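Local structure of RNA polymerase ECF-subfamily sigma factor (Streptomyces venezuelae, 6DXO) at residues E11-A14 / F15-Y19. The protein serves as an ECF sigma factor that directs RNA polymerase to specific promoters for aerial mycelium formation, and is bound here by an anti-sigma factor. Numbering follows the deposited sequence.
Sequences EAEA and FGRLY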
ATOM      1  N   GLU A  11      -9.513  12.929  -9.186  1.00 41.55           N
ATOM      2  CA  GLU A  11      -8.156  13.384  -8.888  1.00 34.36           C
ATOM      3  C   GLU A  11      -7.357  12.148  -8.544  1.00 31.19           C
ATOM      4  O   GLU A  11      -7.483  11.609  -7.441  1.00 33.65           O
ATOM      5  CB  GLU A  11      -8.136  14.357  -7.710  1.00 32.22           C
ATOM      6  CG  GLU A  11      -6.726  14.676  -7.221  1.00 47.63           C
ATOM      7  CD  GLU A  11      -6.528  16.140  -6.894  1.00 53.56           C
ATOM      8  OE1 GLU A  11      -7.530  16.836  -6.627  1.00 56.06           O
ATOM      9  OE2 GLU A  11      -5.366  16.599  -6.911  1.00 50.64           O
ATOM     10  N   ALA A  12      -6.555  11.693  -9.503  1.00 33.58           N
ATOM     11  CA  ALA A  12      -5.847  10.430  -9.385  1.00 35.45           C
ATOM     12  C   ALA A  12      -4.875  10.441  -8.216  1.00 34.10           C
ATOM     13  O   ALA A  12      -4.720   9.434  -7.538  1.00 28.03           O
ATOM     14  CB  ALA A  12      -5.116  10.101 -10.683  1.00 33.98           C
ATOM     15  N   GLU A  13      -4.226  11.581  -7.986  1.00 34.23           N
ATOM     16  CA  GLU A  13      -3.243  11.702  -6.912  1.00 32.68           C
ATOM     17  C   GLU A  13      -3.876  11.577  -5.523  1.00 31.25           C
ATOM     18  O   GLU A  13      -3.226  11.125  -4.580  1.00 29.96           O
ATOM     19  CB  GLU A  13      -2.453  13.010  -7.033  1.00 29.58           C
ATOM     20  CG  GLU A  13      -1.607  13.334  -5.807  1.00 30.82           C
ATOM     21  CD  GLU A  13      -0.482  12.330  -5.569  1.00 33.97           C
ATOM     22  OE1 GLU A  13      -0.131  11.582  -6.505  1.00 35.28           O
ATOM     23  OE2 GLU A  13       0.045  12.289  -4.439  1.00 31.22           O
ATOM     24  N   ALA A  14      -5.141  11.972  -5.394  1.00 23.05           N
ATOM     25  CA  ALA A  14      -5.842  11.780  -4.139  1.00 21.66           C
ATOM     26  C   ALA A  14      -5.934  10.291  -3.820  1.00 21.48           C
ATOM     27  O   ALA A  14      -5.769   9.897  -2.666  1.00 21.74           O
ATOM     28  CB  ALA A  14      -7.255  12.425  -4.161  1.00 26.92           C
ATOM     29  N   PHE A  15      -6.164   9.459  -4.832  1.00 18.60           N
ATOM     30  CA  PHE A  15      -6.215   8.016  -4.572  1.00 17.72           C
ATOM     31  C   PHE A  15      -4.806   7.507  -4.232  1.00 20.34           C
ATOM     32  O   PHE A  15      -4.627   6.621  -3.417  1.00 20.54           O
ATOM     33  CB  PHE A  15      -6.789   7.224  -5.748  1.00 24.69           C
ATOM     34  CG  PHE A  15      -7.179   5.825  -5.374  1.00 22.79           C
ATOM     35  CD1 PHE A  15      -8.443   5.558  -4.870  1.00 26.69           C
ATOM     36  CD2 PHE A  15      -6.268   4.778  -5.484  1.00 23.47           C
ATOM     37  CE1 PHE A  15      -8.806   4.256  -4.505  1.00 26.19           C
ATOM     38  CE2 PHE A  15      -6.621   3.477  -5.108  1.00 24.89           C
ATOM     39  CZ  PHE A  15      -7.881   3.227  -4.614  1.00 25.98           C
ATOM     40  N   GLY A  16      -3.798   8.097  -4.847  1.00 19.57           N
ATOM     41  CA  GLY A  16      -2.426   7.763  -4.461  1.00 16.85           C
ATOM     42  C   GLY A  16      -2.177   8.038  -2.988  1.00 17.98           C
ATOM     43  O   GLY A  16      -1.537   7.246  -2.273  1.00 18.80           O
ATOM     44  N   ARG A  17      -2.678   9.172  -2.519  1.00 15.62           N
ATOM     45  CA  ARG A  17      -2.585   9.531  -1.116  1.00 14.33           C
ATOM     46  C   ARG A  17      -3.357   8.556  -0.212  1.00 17.47           C
ATOM     47  O   ARG A  17      -2.951   8.297   0.925  1.00 19.47           O
ATOM     48  CB  ARG A  17      -3.131  10.943  -0.903  1.00 22.73           C
ATOM     49  CG  ARG A  17      -2.435  12.002  -1.741  1.00 36.48           C
ATOM     50  CD  ARG A  17      -1.435  12.777  -0.906  1.00 44.50           C
ATOM     51  NE  ARG A  17      -0.535  11.887  -0.187  1.00 39.88           N
ATOM     52  CZ  ARG A  17      -0.285  11.968   1.114  1.00 41.51           C
ATOM     53  NH1 ARG A  17      -0.866  12.907   1.847  1.00 45.15           N
ATOM     54  NH2 ARG A  17       0.552  11.111   1.683  1.00 34.94           N
ATOM     55  N   LEU A  18      -4.484   8.042  -0.691  1.00 20.48           N
ATOM     56  CA  LEU A  18      -5.216   7.053   0.102  1.00 17.34           C
ATOM     57  C   LEU A  18      -4.331   5.807   0.261  1.00 15.08           C
ATOM     58  O   LEU A  18      -4.239   5.242   1.349  1.00 16.92           O
ATOM     59  CB  LEU A  18      -6.575   6.701  -0.518  1.00 15.65           C
ATOM     60  CG  LEU A  18      -7.651   7.796  -0.400  1.00 18.63           C
ATOM     61  CD1 LEU A  18      -8.917   7.413  -1.162  1.00 20.32           C
ATOM     62  CD2 LEU A  18      -7.941   8.094   1.057  1.00 18.74           C
ATOM     63  N   TYR A  19      -3.686   5.391  -0.819  1.00 17.52           N
ATOM     64  CA  TYR A  19      -2.704   4.309  -0.741  1.00 19.46           C
ATOM     65  C   TYR A  19      -1.603   4.602   0.274  1.00 18.57           C
ATOM     66  O   TYR A  19      -1.292   3.770   1.126  1.00 15.34           O
ATOM     67  CB  TYR A  19      -2.124   3.989  -2.118  1.00 16.29           C
ATOM     68  CG  TYR A  19      -1.070   2.898  -2.058  1.00 15.46           C
ATOM     69  CD1 TYR A  19      -1.434   1.557  -2.095  1.00 15.47           C
ATOM     70  CD2 TYR A  19       0.274   3.217  -1.933  1.00 16.90           C
ATOM     71  CE1 TYR A  19      -0.474   0.543  -2.020  1.00 15.98           C
ATOM     72  CE2 TYR A  19       1.246   2.215  -1.861  1.00 17.17           C
ATOM     73  CZ  TYR A  19       0.864   0.886  -1.914  1.00 16.02           C
ATOM     74  OH  TYR A  19       1.821  -0.099  -1.835  1.00 18.50           O
TER
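Phe15 meets Ala12 through its backbone amide, whose N lies 3.1 Å from Ala12 O; the N-H...O angle of only 122° makes this hydrogen bond weak. Phe15 CB also lies close to that oxygen, 3.5 Å from Ala12 O, while the ring is carried away from residues 11-14 and packs on Leu70 of the other chain of the complex. Gly16 supplies the stronger second bond to that oxygen: Gly16 N to Ala12 O is also 3.1 Å, but this bond is much straighter and the donor lies in the carbonyl plane. The Ala12 carbonyl thus accepts both an i+3 and an i+4 amide, in the first turn of helix 12-31, the helix that opens after the N-cap residue Glu11 and belongs to the sigma-70 region 2 part of the ECF factor. Arg17 extends the i+4 pattern, its N bonding to Glu13 O at 2.9 Å. With CG beside its backbone N (chi1 -57°), the arginine chain leans back over the preceding turn, putting Arg17 CG 3.1 Å from Glu13 O and 3.7 Å from Glu13 OE2. Carboxylate and guanidinium planes are 9° apart, but the carboxylate approaches obliquely, and Glu13 OE2 to Arg17 NE, 4.3 Å, is too long for a salt bridge. Each charge is paired with a different residue: Glu13 OE2 with Arg67 of the other chain, Arg17 NH2 with Asp20. Leu18 N repeats the pattern one residue on, bonding to Ala14 O, and Leu18 CG rests 3.6 Å from that oxygen; the side chains of Ala14 and Leu18 also touch Leu3, near the chain's N-terminus.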